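Putative lipase (Bacteroides thetaiotaomicron VPI-5482, PDB 3BZW) probably acts as an ester hydrolase of the GDSL-like lipase/acylhydrolase (SGNH) family, perhaps a lysophospholipase, though its substrate is not established. Local coordinates at residues A[220-225]-A[231-236]; A[167-172]-A[241-246]; A[109-114]-A[206-211]. All blocks are in the same frame, centred on the assembly; numbering follows the deposited sequence.

Interaction 1. Residues A[220-225]-A[231-236]; sequences TGMNPM and IYFYDA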
ATOM      1  N   THR A 220     -20.966  18.521  12.985  1.00  3.14           N
ATOM      2  CA  THR A 220     -22.079  19.442  12.732  1.00  4.32           C
ATOM      3  C   THR A 220     -22.823  18.979  11.477  1.00  4.04           C
ATOM      4  O   THR A 220     -24.015  19.249  11.308  1.00  2.25           O
ATOM      5  CB  THR A 220     -21.600  20.894  12.492  1.00  5.11           C
ATOM      6  OG1 THR A 220     -20.738  20.933  11.349  1.00  5.49           O
ATOM      7  CG2 THR A 220     -20.851  21.419  13.707  1.00  4.82           C
ATOM      8  N   GLY A 221     -22.105  18.282  10.600  1.00  4.27           N
ATOM      9  CA  GLY A 221     -22.702  17.792   9.371  1.00  4.01           C
ATOM     10  C   GLY A 221     -23.057  18.924   8.421  1.00  5.20           C
ATOM     11  O   GLY A 221     -23.864  18.752   7.513  1.00  3.94           O
HETATM   12  N   MSE A 222     -22.450  20.086   8.630  1.00  4.45           N
HETATM   13  CA  MSE A 222     -22.724  21.252   7.793  1.00  5.56           C
HETATM   14  C   MSE A 222     -21.604  21.538   6.791  1.00  5.15           C
HETATM   15  O   MSE A 222     -20.501  21.923   7.178  1.00  6.38           O
HETATM   16  CB  MSE A 222     -22.956  22.484   8.684  1.00  6.45           C
HETATM   17  CG  MSE A 222     -24.273  22.456   9.458  1.00  8.45           C
HETATM   18 SE   MSE A 222     -24.342  23.691  10.969  1.00 17.93          SE
HETATM   19  CE  MSE A 222     -23.489  25.228  10.145  1.00 10.99           C
ATOM     20  N   ASN A 223     -21.898  21.365   5.503  1.00  4.81           N
ATOM     21  CA  ASN A 223     -20.911  21.609   4.449  1.00  4.05           C
ATOM     22  C   ASN A 223     -21.472  22.555   3.388  1.00  4.61           C
ATOM     23  O   ASN A 223     -22.268  22.145   2.541  1.00  5.31           O
ATOM     24  CB  ASN A 223     -20.517  20.284   3.786  1.00  4.72           C
ATOM     25  CG  ASN A 223     -19.330  20.424   2.849  1.00  5.88           C
ATOM     26  OD1 ASN A 223     -18.951  21.533   2.461  1.00  6.02           O
ATOM     27  ND2 ASN A 223     -18.742  19.294   2.471  1.00  5.70           N
ATOM     28  N   PRO A 224     -21.054  23.834   3.411  1.00  4.20           N
ATOM     29  CA  PRO A 224     -21.542  24.806   2.430  1.00  5.34           C
ATOM     30  C   PRO A 224     -21.119  24.495   0.988  1.00  6.71           C
ATOM     31  O   PRO A 224     -21.596  25.131   0.048  1.00  4.94           O
ATOM     32  CB  PRO A 224     -20.983  26.133   2.951  1.00  4.71           C
ATOM     33  CG  PRO A 224     -19.688  25.722   3.578  1.00  4.99           C
ATOM     34  CD  PRO A 224     -20.063  24.446   4.315  1.00  4.09           C
HETATM   35  N   MSE A 225     -20.229  23.519   0.816  1.00  6.81           N
HETATM   36  CA  MSE A 225     -19.792  23.137  -0.521  1.00  6.47           C
HETATM   37  C   MSE A 225     -20.902  22.345  -1.210  1.00  6.66           C
HETATM   38  O   MSE A 225     -20.862  22.123  -2.416  1.00  6.64           O
HETATM   39  CB  MSE A 225     -18.497  22.316  -0.457  1.00  7.39           C
HETATM   40  CG  MSE A 225     -17.272  23.124  -0.056  1.00  8.27           C
HETATM   41 SE   MSE A 225     -16.912  24.665  -1.204  1.00 17.74          SE
HETATM   42  CE  MSE A 225     -16.122  23.724  -2.704  1.00 14.76           C
ATOM     43  N   ILE A 231     -28.616  26.387   3.389  1.00  6.19           N
ATOM     44  CA  ILE A 231     -29.735  26.838   4.206  1.00  5.40           C
ATOM     45  C   ILE A 231     -29.209  27.160   5.604  1.00  5.11           C
ATOM     46  O   ILE A 231     -29.884  27.817   6.390  1.00  4.72           O
ATOM     47  CB  ILE A 231     -30.818  25.742   4.355  1.00  4.19           C
ATOM     48  CG1 ILE A 231     -30.173  24.441   4.844  1.00  4.84           C
ATOM     49  CG2 ILE A 231     -31.545  25.533   3.037  1.00  6.09           C
ATOM     50  CD1 ILE A 231     -31.159  23.309   5.078  1.00  4.85           C
ATOM     51  N   TYR A 232     -28.002  26.684   5.907  1.00  4.74           N
ATOM     52  CA  TYR A 232     -27.376  26.916   7.205  1.00  3.95           C
ATOM     53  C   TYR A 232     -26.408  28.095   7.210  1.00  5.30           C
ATOM     54  O   TYR A 232     -25.790  28.390   8.236  1.00  5.06           O
ATOM     55  CB  TYR A 232     -26.618  25.666   7.653  1.00  4.90           C
ATOM     56  CG  TYR A 232     -27.504  24.501   8.019  1.00  5.04           C
ATOM     57  CD1 TYR A 232     -28.398  24.592   9.082  1.00  4.56           C
ATOM     58  CD2 TYR A 232     -27.429  23.297   7.320  1.00  4.93           C
ATOM     59  CE1 TYR A 232     -29.196  23.513   9.447  1.00  4.57           C
ATOM     60  CE2 TYR A 232     -28.220  22.212   7.676  1.00  5.59           C
ATOM     61  CZ  TYR A 232     -29.101  22.328   8.739  1.00  4.48           C
ATOM     62  OH  TYR A 232     -29.894  21.261   9.088  1.00  6.03           O
ATOM     63  N   PHE A 233     -26.267  28.760   6.068  1.00  5.08           N
ATOM     64  CA  PHE A 233     -25.353  29.890   5.964  1.00  4.84           C
ATOM     65  C   PHE A 233     -26.082  31.185   5.597  1.00  5.87           C
ATOM     66  O   PHE A 233     -27.128  31.159   4.953  1.00  5.95           O
ATOM     67  CB  PHE A 233     -24.227  29.530   4.993  1.00  3.47           C
ATOM     68  CG  PHE A 233     -23.331  28.443   5.522  1.00  4.31           C
ATOM     69  CD1 PHE A 233     -22.175  28.759   6.235  1.00  4.17           C
ATOM     70  CD2 PHE A 233     -23.704  27.101   5.411  1.00  3.26           C
ATOM     71  CE1 PHE A 233     -21.405  27.754   6.836  1.00  5.79           C
ATOM     72  CE2 PHE A 233     -22.944  26.089   6.007  1.00  3.93           C
ATOM     73  CZ  PHE A 233     -21.793  26.416   6.722  1.00  3.66           C
ATOM     74  N   TYR A 234     -25.516  32.314   6.017  1.00  6.49           N
ATOM     75  CA  TYR A 234     -26.149  33.621   5.840  1.00  6.69           C
ATOM     76  C   TYR A 234     -26.577  34.166   4.481  1.00  7.22           C
ATOM     77  O   TYR A 234     -27.711  34.622   4.331  1.00  6.03           O
ATOM     78  CB  TYR A 234     -25.309  34.702   6.525  1.00  7.76           C
ATOM     79  CG  TYR A 234     -26.135  35.910   6.905  1.00  7.52           C
ATOM     80  CD1 TYR A 234     -27.013  35.860   7.989  1.00  8.13           C
ATOM     81  CD2 TYR A 234     -26.087  37.081   6.147  1.00 10.25           C
ATOM     82  CE1 TYR A 234     -27.828  36.943   8.309  1.00  7.96           C
ATOM     83  CE2 TYR A 234     -26.901  38.175   6.460  1.00  9.28           C
ATOM     84  CZ  TYR A 234     -27.767  38.095   7.542  1.00  9.51           C
ATOM     85  OH  TYR A 234     -28.576  39.166   7.851  1.00  9.56           O
ATOM     86  N   ASP A 235     -25.690  34.142   3.495  1.00  7.25           N
ATOM     87  CA  ASP A 235     -26.032  34.721   2.199  1.00  7.96           C
ATOM     88  C   ASP A 235     -25.594  33.847   1.030  1.00  7.46           C
ATOM     89  O   ASP A 235     -24.411  33.764   0.710  1.00  6.89           O
ATOM     90  CB  ASP A 235     -25.386  36.110   2.102  1.00  7.10           C
ATOM     91  CG  ASP A 235     -25.954  36.954   0.970  1.00  8.10           C
ATOM     92  OD1 ASP A 235     -25.992  36.476  -0.180  1.00  8.57           O
ATOM     93  OD2 ASP A 235     -26.349  38.108   1.235  1.00  8.48           O
ATOM     94  N   ALA A 236     -26.565  33.199   0.395  1.00  8.44           N
ATOM     95  CA  ALA A 236     -26.294  32.318  -0.735  1.00  7.89           C
ATOM     96  C   ALA A 236     -25.412  32.953  -1.809  1.00  8.79           C
ATOM     97  O   ALA A 236     -24.602  32.272  -2.440  1.00 10.74           O
ATOM     98  CB  ALA A 236     -27.609  31.854  -1.353  1.00  9.67           C
TER
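M222 and P224 pack against Y232 and F233 inside the long loop between helices 216-219 and 245-258 of the SGNH hydrolase fold, so that the loop doubles back on itself. The segment 220-225 follows directly on helix 216-219, with G221 taking positive phi where the helix ends. The contact is buried, and side chains alone carry it.

Two CH-pi contacts bind the halves. P224 sets its pyrrolidine over one face of the F233 ring, with CB 3.8 Å from the ring centroid and displaced toward the rim; farther along the ring, P224 CD comes within 3.6 Å of F233 CZ. M222, modelled as selenomethionine, places CG over a face of the Y232 ring, 3.9 Å from Y232 CD2. Its selenium adds a Met-aromatic contact above that face, SE lying 4.7 Å from the centroid of Y232.

Apolar contact supplies the rest. The M222 chain bends at chi3 (42°), which turns the terminal methyl back between the two aromatic residues: CE is 4.0 Å from F233 CZ and equally close to CB of Y232. The hydroxyl of Y232 is bonded to R250 of helix 245-258, and ND2 of N223 reaches the backbone O of W209 in a neighbouring subunit. The turn that carries P224 is an Asx turn: OD1 of N223 accepts from M225 N at 2.9 Å, the donor standing above the carbonyl plane.

Interaction 2. Residues A[167-172]-A[241-246]; sequences TPLHRS and LHPDTK. With ACT (acetate ion), chain G.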
ATOM      1  N   THR A 167     -12.913  22.260  16.109  1.00  5.75           N
ATOM      2  CA  THR A 167     -12.311  22.429  14.796  1.00  5.32           C
ATOM      3  C   THR A 167     -13.172  23.358  13.941  1.00  6.46           C
ATOM      4  O   THR A 167     -14.394  23.413  14.095  1.00  5.67           O
ATOM      5  CB  THR A 167     -12.149  21.078  14.053  1.00  3.79           C
ATOM      6  OG1 THR A 167     -13.391  20.363  14.064  1.00  4.08           O
ATOM      7  CG2 THR A 167     -11.065  20.231  14.716  1.00  5.89           C
ATOM      8  N   PRO A 168     -12.538  24.106  13.028  1.00  6.79           N
ATOM      9  CA  PRO A 168     -13.222  25.044  12.133  1.00  6.74           C
ATOM     10  C   PRO A 168     -14.248  24.335  11.245  1.00  6.58           C
ATOM     11  O   PRO A 168     -14.078  23.163  10.900  1.00  6.64           O
ATOM     12  CB  PRO A 168     -12.077  25.641  11.318  1.00  6.53           C
ATOM     13  CG  PRO A 168     -10.899  25.554  12.259  1.00  9.00           C
ATOM     14  CD  PRO A 168     -11.077  24.178  12.855  1.00  7.24           C
ATOM     15  N   LEU A 169     -15.307  25.052  10.880  1.00  4.75           N
ATOM     16  CA  LEU A 169     -16.364  24.496  10.034  1.00  5.18           C
ATOM     17  C   LEU A 169     -15.979  24.529   8.561  1.00  4.36           C
ATOM     18  O   LEU A 169     -15.122  25.314   8.162  1.00  3.26           O
ATOM     19  CB  LEU A 169     -17.655  25.304  10.202  1.00  6.43           C
ATOM     20  CG  LEU A 169     -18.206  25.485  11.616  1.00  8.30           C
ATOM     21  CD1 LEU A 169     -19.424  26.400  11.575  1.00 10.36           C
ATOM     22  CD2 LEU A 169     -18.563  24.127  12.198  1.00 11.27           C
ATOM     23  N   HIS A 170     -16.611  23.671   7.760  1.00  4.40           N
ATOM     24  CA  HIS A 170     -16.361  23.672   6.324  1.00  4.19           C
ATOM     25  C   HIS A 170     -16.792  25.065   5.883  1.00  4.71           C
ATOM     26  O   HIS A 170     -17.650  25.682   6.516  1.00  4.70           O
ATOM     27  CB  HIS A 170     -17.190  22.594   5.614  1.00  2.54           C
ATOM     28  CG  HIS A 170     -16.532  21.246   5.599  1.00  2.99           C
ATOM     29  ND1 HIS A 170     -16.496  20.421   6.701  1.00  4.21           N
ATOM     30  CD2 HIS A 170     -15.832  20.610   4.629  1.00  2.01           C
ATOM     31  CE1 HIS A 170     -15.802  19.333   6.414  1.00  2.72           C
ATOM     32  NE2 HIS A 170     -15.387  19.423   5.163  1.00  4.44           N
ATOM     33  N   ARG A 171     -16.210  25.561   4.800  1.00  4.51           N
ATOM     34  CA  ARG A 171     -16.507  26.915   4.355  1.00  4.61           C
ATOM     35  C   ARG A 171     -16.513  27.069   2.848  1.00  5.09           C
ATOM     36  O   ARG A 171     -15.772  26.386   2.147  1.00  6.21           O
ATOM     37  CB  ARG A 171     -15.457  27.857   4.936  1.00  4.39           C
ATOM     38  CG  ARG A 171     -14.032  27.362   4.703  1.00  6.83           C
ATOM     39  CD  ARG A 171     -13.006  28.356   5.208  1.00  5.00           C
ATOM     40  NE  ARG A 171     -12.985  29.549   4.375  1.00  6.20           N
ATOM     41  CZ  ARG A 171     -12.605  30.748   4.797  1.00  5.94           C
ATOM     42  NH1 ARG A 171     -12.210  30.918   6.053  1.00  4.36           N
ATOM     43  NH2 ARG A 171     -12.624  31.776   3.963  1.00  6.21           N
ATOM     44  N   SER A 172     -17.339  27.986   2.353  1.00  5.82           N
ATOM     45  CA  SER A 172     -17.403  28.235   0.924  1.00  4.96           C
ATOM     46  C   SER A 172     -17.090  29.704   0.640  1.00  5.64           C
ATOM     47  O   SER A 172     -16.534  30.402   1.491  1.00  6.12           O
ATOM     48  CB  SER A 172     -18.771  27.843   0.359  1.00  6.01           C
ATOM     49  OG  SER A 172     -18.764  27.927  -1.058  1.00  6.84           O
ATOM     50  N   LEU A 241     -19.726  31.509   4.290  1.00  3.78           N
ATOM     51  CA  LEU A 241     -18.736  31.288   5.346  1.00  4.04           C
ATOM     52  C   LEU A 241     -19.392  31.324   6.726  1.00  5.49           C
ATOM     53  O   LEU A 241     -19.214  30.414   7.534  1.00  7.14           O
ATOM     54  CB  LEU A 241     -17.637  32.360   5.278  1.00  3.32           C
ATOM     55  CG  LEU A 241     -16.697  32.524   6.484  1.00  2.77           C
ATOM     56  CD1 LEU A 241     -15.860  31.258   6.672  1.00  2.99           C
ATOM     57  CD2 LEU A 241     -15.791  33.733   6.271  1.00  2.66           C
ATOM     58  N   HIS A 242     -20.159  32.376   6.991  1.00  4.47           N
ATOM     59  CA  HIS A 242     -20.818  32.508   8.285  1.00  6.80           C
ATOM     60  C   HIS A 242     -22.188  31.840   8.344  1.00  5.80           C
ATOM     61  O   HIS A 242     -23.057  32.091   7.506  1.00  6.19           O
ATOM     62  CB  HIS A 242     -20.967  33.984   8.662  1.00  6.83           C
ATOM     63  CG  HIS A 242     -19.680  34.751   8.626  1.00  8.66           C
ATOM     64  ND1 HIS A 242     -19.425  35.732   7.693  1.00 10.52           N
ATOM     65  CD2 HIS A 242     -18.587  34.694   9.422  1.00  9.99           C
ATOM     66  CE1 HIS A 242     -18.232  36.252   7.919  1.00 10.78           C
ATOM     67  NE2 HIS A 242     -17.702  35.640   8.963  1.00 10.67           N
ATOM     68  N   PRO A 243     -22.393  30.967   9.339  1.00  5.75           N
ATOM     69  CA  PRO A 243     -23.675  30.279   9.489  1.00  6.13           C
ATOM     70  C   PRO A 243     -24.781  31.280   9.837  1.00  6.53           C
ATOM     71  O   PRO A 243     -24.516  32.321  10.457  1.00  6.43           O
ATOM     72  CB  PRO A 243     -23.413  29.319  10.648  1.00  6.79           C
ATOM     73  CG  PRO A 243     -21.947  29.033  10.533  1.00  6.42           C
ATOM     74  CD  PRO A 243     -21.383  30.398  10.247  1.00  5.91           C
ATOM     75  N   ASP A 244     -26.010  30.986   9.425  1.00  5.25           N
ATOM     76  CA  ASP A 244     -27.119  31.859   9.785  1.00  5.57           C
ATOM     77  C   ASP A 244     -27.667  31.275  11.080  1.00  5.47           C
ATOM     78  O   ASP A 244     -27.087  30.332  11.626  1.00  5.32           O
ATOM     79  CB  ASP A 244     -28.205  31.896   8.700  1.00  4.44           C
ATOM     80  CG  ASP A 244     -28.692  30.519   8.288  1.00  3.47           C
ATOM     81  OD1 ASP A 244     -28.476  29.533   9.027  1.00  4.39           O
ATOM     82  OD2 ASP A 244     -29.321  30.430   7.206  1.00  4.30           O
ATOM     83  N   THR A 245     -28.767  31.826  11.579  1.00  4.27           N
ATOM     84  CA  THR A 245     -29.347  31.333  12.819  1.00  4.65           C
ATOM     85  C   THR A 245     -29.628  29.833  12.752  1.00  6.02           C
ATOM     86  O   THR A 245     -29.344  29.101  13.707  1.00  5.33           O
ATOM     87  CB  THR A 245     -30.642  32.108  13.162  1.00  4.94           C
ATOM     88  OG1 THR A 245     -30.296  33.441  13.565  1.00  2.97           O
ATOM     89  CG2 THR A 245     -31.405  31.418  14.286  1.00  5.65           C
ATOM     90  N   LYS A 246     -30.170  29.369  11.627  1.00  4.98           N
ATOM     91  CA  LYS A 246     -30.472  27.947  11.473  1.00  5.18           C
ATOM     92  C   LYS A 246     -29.195  27.122  11.654  1.00  4.97           C
ATOM     93  O   LYS A 246     -29.221  26.064  12.282  1.00  4.02           O
ATOM     94  CB  LYS A 246     -31.097  27.679  10.095  1.00  6.76           C
ATOM     95  CG  LYS A 246     -31.684  26.268   9.926  1.00  8.60           C
ATOM     96  CD  LYS A 246     -32.369  26.112   8.569  1.00  7.20           C
ATOM     97  CE  LYS A 246     -33.037  24.746   8.427  1.00  9.55           C
ATOM     98  NZ  LYS A 246     -34.161  24.567   9.393  1.00  8.77           N
TER
HETATM   99  C   ACT G 301     -14.552  35.378  10.668  1.00  9.06           C
HETATM  100  O   ACT G 301     -14.984  36.065   9.759  1.00  9.73           O
HETATM  101  OXT ACT G 301     -14.000  35.907  11.617  1.00  8.64           O
HETATM  102  CH3 ACT G 301     -14.716  33.880  10.627  1.00  7.95           C
HETATM  103  O   HOH W   1     -17.577  28.232   7.871  1.00  6.15           O
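The segment 241-246 carries H242, which with D239 fits the DxxH block of SGNH hydrolases and is probably the active-site histidine, and its L241 and P243 pack onto R171 and L169 of the loop that follows strand 162-166. L241 is the central piece. With CG anti to the backbone N (chi1 165°), its two methyls are divided between two flat groups: CD1 sits over one face of the R171 guanidinium, 3.7 Å from NH1 and offset toward the rim, while CD2 lies over one face of the H242 imidazole. R171 runs alongside L241 in the same direction; its chain bends at chi3 (-70°), and its ends are held by Q182 at NH2 and T98 at NH1, so the plane offered to the methyl is fixed by polar partners.

A second apolar touch joins CD1 of L169 to CG of P243 at 3.8 Å, and M251 of helix 245-258 packs against both residues. Between these two contacts a water ties the backbones together, donating to O of H170 at 2.9 Å and to O of L241 at 2.7 Å.

H242 turns away from the 167-172 segment and meets an acetate, probably from the crystallisation liquor. Its NE2 donates to the acetate O at 2.9 Å in a nearly straight bond (168°), with the ion lying at the edge of the ring. D239 positions the histidine from behind: OD2 takes the ND1 bond and OD1 the backbone N of L241. The acetate also receives bonds from N of S35, N of G68 and ND2 of N99, an arrangement consistent with the Ser-His-Asp triad and oxyanion hole of SGNH hydrolases.

Interaction 3. Residues A[109-114]-A[206-211]; sequences EWFTEQ and GNIWGI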
ATOM      1  N   GLU A 109       5.897  24.135  12.232  1.00  6.92           N
ATOM      2  CA  GLU A 109       6.307  22.903  12.896  1.00  8.30           C
ATOM      3  C   GLU A 109       5.933  22.937  14.379  1.00  6.58           C
ATOM      4  O   GLU A 109       5.908  24.000  14.992  1.00  6.95           O
ATOM      5  CB  GLU A 109       7.826  22.729  12.775  1.00  8.46           C
ATOM      6  CG  GLU A 109       8.382  22.818  11.358  1.00 10.42           C
ATOM      7  CD  GLU A 109       8.083  21.589  10.518  1.00 11.92           C
ATOM      8  OE1 GLU A 109       7.593  20.578  11.073  1.00 12.51           O
ATOM      9  OE2 GLU A 109       8.356  21.632   9.297  1.00 12.18           O
ATOM     10  N   TRP A 110       5.672  21.767  14.954  1.00  6.66           N
ATOM     11  CA  TRP A 110       5.303  21.675  16.367  1.00  6.87           C
ATOM     12  C   TRP A 110       6.485  21.849  17.321  1.00  6.93           C
ATOM     13  O   TRP A 110       6.388  22.564  18.321  1.00  6.85           O
ATOM     14  CB  TRP A 110       4.652  20.319  16.670  1.00  4.18           C
ATOM     15  CG  TRP A 110       3.315  20.081  16.024  1.00  4.87           C
ATOM     16  CD1 TRP A 110       3.020  19.151  15.067  1.00  5.15           C
ATOM     17  CD2 TRP A 110       2.079  20.734  16.343  1.00  4.89           C
ATOM     18  NE1 TRP A 110       1.675  19.182  14.775  1.00  4.32           N
ATOM     19  CE2 TRP A 110       1.075  20.143  15.542  1.00  4.38           C
ATOM     20  CE3 TRP A 110       1.722  21.761  17.231  1.00  5.24           C
ATOM     21  CZ2 TRP A 110      -0.267  20.543  15.603  1.00  5.60           C
ATOM     22  CZ3 TRP A 110       0.385  22.160  17.291  1.00  5.02           C
ATOM     23  CH2 TRP A 110      -0.591  21.550  16.480  1.00  6.43           C
ATOM     24  N   PHE A 111       7.593  21.180  17.011  1.00  7.12           N
ATOM     25  CA  PHE A 111       8.788  21.209  17.854  1.00  7.68           C
ATOM     26  C   PHE A 111      10.075  21.383  17.059  1.00  8.09           C
ATOM     27  O   PHE A 111      10.087  21.351  15.828  1.00  7.73           O
ATOM     28  CB  PHE A 111       8.964  19.867  18.580  1.00  7.52           C
ATOM     29  CG  PHE A 111       7.827  19.468  19.473  1.00  7.13           C
ATOM     30  CD1 PHE A 111       7.842  19.800  20.825  1.00  7.16           C
ATOM     31  CD2 PHE A 111       6.780  18.695  18.983  1.00  6.63           C
ATOM     32  CE1 PHE A 111       6.835  19.361  21.677  1.00  6.88           C
ATOM     33  CE2 PHE A 111       5.764  18.249  19.826  1.00  7.67           C
ATOM     34  CZ  PHE A 111       5.792  18.581  21.177  1.00  7.12           C
ATOM     35  N   THR A 112      11.164  21.546  17.806  1.00  8.24           N
ATOM     36  CA  THR A 112      12.513  21.584  17.250  1.00  9.42           C
ATOM     37  C   THR A 112      13.132  20.448  18.077  1.00  9.40           C
ATOM     38  O   THR A 112      12.645  20.154  19.173  1.00  7.04           O
ATOM     39  CB  THR A 112      13.262  22.904  17.541  1.00 10.66           C
ATOM     40  OG1 THR A 112      13.324  23.123  18.954  1.00 13.83           O
ATOM     41  CG2 THR A 112      12.563  24.080  16.858  1.00 11.13           C
ATOM     42  N   GLU A 113      14.168  19.791  17.566  1.00  9.33           N
ATOM     43  CA  GLU A 113      14.787  18.694  18.312  1.00 11.50           C
ATOM     44  C   GLU A 113      16.302  18.748  18.250  1.00 12.12           C
ATOM     45  O   GLU A 113      16.875  19.276  17.302  1.00 12.71           O
ATOM     46  CB  GLU A 113      14.353  17.335  17.751  1.00 12.78           C
ATOM     47  CG  GLU A 113      12.860  17.099  17.655  1.00 16.01           C
ATOM     48  CD  GLU A 113      12.542  15.839  16.863  1.00 18.56           C
ATOM     49  OE1 GLU A 113      12.496  14.736  17.456  1.00 15.51           O
ATOM     50  OE2 GLU A 113      12.357  15.956  15.633  1.00 19.64           O
ATOM     51  N   GLN A 114      16.945  18.183  19.267  1.00 13.34           N
ATOM     52  CA  GLN A 114      18.399  18.121  19.319  1.00 14.06           C
ATOM     53  C   GLN A 114      18.838  17.116  20.376  1.00 14.19           C
ATOM     54  O   GLN A 114      18.130  16.883  21.360  1.00 12.01           O
ATOM     55  CB  GLN A 114      18.999  19.502  19.615  1.00 17.26           C
ATOM     56  CG  GLN A 114      18.651  20.085  20.969  1.00 21.85           C
ATOM     57  CD  GLN A 114      19.290  21.449  21.186  1.00 26.49           C
ATOM     58  OE1 GLN A 114      20.514  21.583  21.181  1.00 27.05           O
ATOM     59  NE2 GLN A 114      18.459  22.469  21.373  1.00 29.30           N
ATOM     60  N   GLY A 206      -4.763  17.667  20.367  1.00  5.72           N
ATOM     61  CA  GLY A 206      -5.363  16.920  21.459  1.00  5.90           C
ATOM     62  C   GLY A 206      -4.352  16.052  22.194  1.00  7.33           C
ATOM     63  O   GLY A 206      -4.251  16.117  23.420  1.00  6.88           O
ATOM     64  N   ASN A 207      -3.606  15.236  21.452  1.00  5.91           N
ATOM     65  CA  ASN A 207      -2.595  14.365  22.051  1.00  6.88           C
ATOM     66  C   ASN A 207      -1.298  15.111  22.333  1.00  6.41           C
ATOM     67  O   ASN A 207      -0.632  14.854  23.336  1.00  6.97           O
ATOM     68  CB  ASN A 207      -2.298  13.171  21.135  1.00  6.98           C
ATOM     69  CG  ASN A 207      -3.403  12.138  21.147  1.00  8.97           C
ATOM     70  OD1 ASN A 207      -3.854  11.688  20.095  1.00  9.63           O
ATOM     71  ND2 ASN A 207      -3.836  11.744  22.341  1.00  8.63           N
ATOM     72  N   ILE A 208      -0.930  16.027  21.447  1.00  5.65           N
ATOM     73  CA  ILE A 208       0.299  16.783  21.638  1.00  5.71           C
ATOM     74  C   ILE A 208       0.280  17.573  22.945  1.00  5.59           C
ATOM     75  O   ILE A 208       1.277  17.597  23.678  1.00  5.85           O
ATOM     76  CB  ILE A 208       0.540  17.767  20.475  1.00  5.70           C
ATOM     77  CG1 ILE A 208       0.796  16.988  19.182  1.00  5.62           C
ATOM     78  CG2 ILE A 208       1.726  18.679  20.801  1.00  3.88           C
ATOM     79  CD1 ILE A 208       0.863  17.856  17.939  1.00  7.19           C
ATOM     80  N   TRP A 209      -0.850  18.206  23.246  1.00  5.45           N
ATOM     81  CA  TRP A 209      -0.962  19.010  24.463  1.00  6.51           C
ATOM     82  C   TRP A 209      -1.804  18.442  25.603  1.00  6.76           C
ATOM     83  O   TRP A 209      -1.762  18.959  26.723  1.00  6.88           O
ATOM     84  CB  TRP A 209      -1.469  20.411  24.112  1.00  6.30           C
ATOM     85  CG  TRP A 209      -0.425  21.249  23.454  1.00  7.04           C
ATOM     86  CD1 TRP A 209      -0.248  21.448  22.115  1.00  5.63           C
ATOM     87  CD2 TRP A 209       0.643  21.940  24.110  1.00  6.69           C
ATOM     88  NE1 TRP A 209       0.869  22.221  21.896  1.00  7.70           N
ATOM     89  CE2 TRP A 209       1.436  22.535  23.105  1.00  8.41           C
ATOM     90  CE3 TRP A 209       1.010  22.110  25.453  1.00  9.53           C
ATOM     91  CZ2 TRP A 209       2.578  23.290  23.400  1.00  8.24           C
ATOM     92  CZ3 TRP A 209       2.143  22.859  25.746  1.00  9.88           C
ATOM     93  CH2 TRP A 209       2.915  23.440  24.721  1.00  9.34           C
ATOM     94  N   GLY A 210      -2.556  17.380  25.331  1.00  5.09           N
ATOM     95  CA  GLY A 210      -3.394  16.804  26.366  1.00  5.18           C
ATOM     96  C   GLY A 210      -4.622  17.670  26.578  1.00  5.60           C
ATOM     97  O   GLY A 210      -4.805  18.273  27.630  1.00  4.24           O
ATOM     98  N   ILE A 211      -5.474  17.738  25.566  1.00  6.01           N
ATOM     99  CA  ILE A 211      -6.667  18.555  25.661  1.00  5.61           C
ATOM    100  C   ILE A 211      -7.750  17.946  24.780  1.00  6.49           C
ATOM    101  O   ILE A 211      -7.468  17.458  23.685  1.00  5.81           O
ATOM    102  CB  ILE A 211      -6.350  20.012  25.222  1.00  5.73           C
ATOM    103  CG1 ILE A 211      -7.522  20.933  25.546  1.00  4.96           C
ATOM    104  CG2 ILE A 211      -6.032  20.058  23.723  1.00  5.65           C
ATOM    105  CD1 ILE A 211      -7.189  22.420  25.377  1.00  5.95           C
TER
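The chain enters strand 111-122 at W110 and F111 beside residues 206-210 of helix 195-210, and the backbones stay well apart: the nearest CA atoms, those of W110 and I208, are 8.8 Å from each other. A wider pi-type turn spans 206-210, in which I211 N is bonded to O of G206 at 3.0 Å, and G210 has positive phi.

I208 bridges the gap. Its CG1 branch is extended (chi2 172°) and meets the indole of W110 at about a right angle, bringing CD1 squarely over one face. This CH-pi contact is close, with CD1 3.4 Å from the centroid of the five-membered ring and 3.3 Å from CE2 of W110. The other branch does less: CG2 approaches CZ of F111 at 4.1 Å, obliquely to that ring, as the two side chains slide past each other in opposite directions. An alanine in place of W110 would remove the indole platform and is likely to leave the CD1 methyl of I208 without its cover, opening a gap between the start of the arm and helix 195-210.

The indole also packs on R144 and I147 of helix 143-157, and its NE1 makes a weak bond to E204, one turn earlier on the helix of I208. N148 links the segments a second time, receiving W209 NE1 at OD1 and giving ND2 to O of W110. F111 rests on R134 and P136 of strand 127-136, so the contact lies where the two-stranded antiparallel arm 111-136 leaves helices 143-157 and 195-210.

How the interactions relate
Interactions 1 and 2 are neighbours, their centres 6 Å apart, and 220-225/231-236 is nested within the chain loop that 167-172/241-246 closes. They join directly through backbone: Y232 O lies 2.9 Å from D244 N, and Y234 N is 2.9 Å from O of H242, both probable hydrogen bonds. Interaction 1 thus backs the segment bearing the probable active-site histidine, while interaction 2 reaches the acetate itself. Interaction 3 lies across the chain's centre, its own centre about 28 Å from that of interaction 2 and 33 Å from that of interaction 1. Between subunits they do meet: segment 206-211 of a neighbouring copy receives N223 and, through weak bonds to O of N207 and I208, H170 NE2.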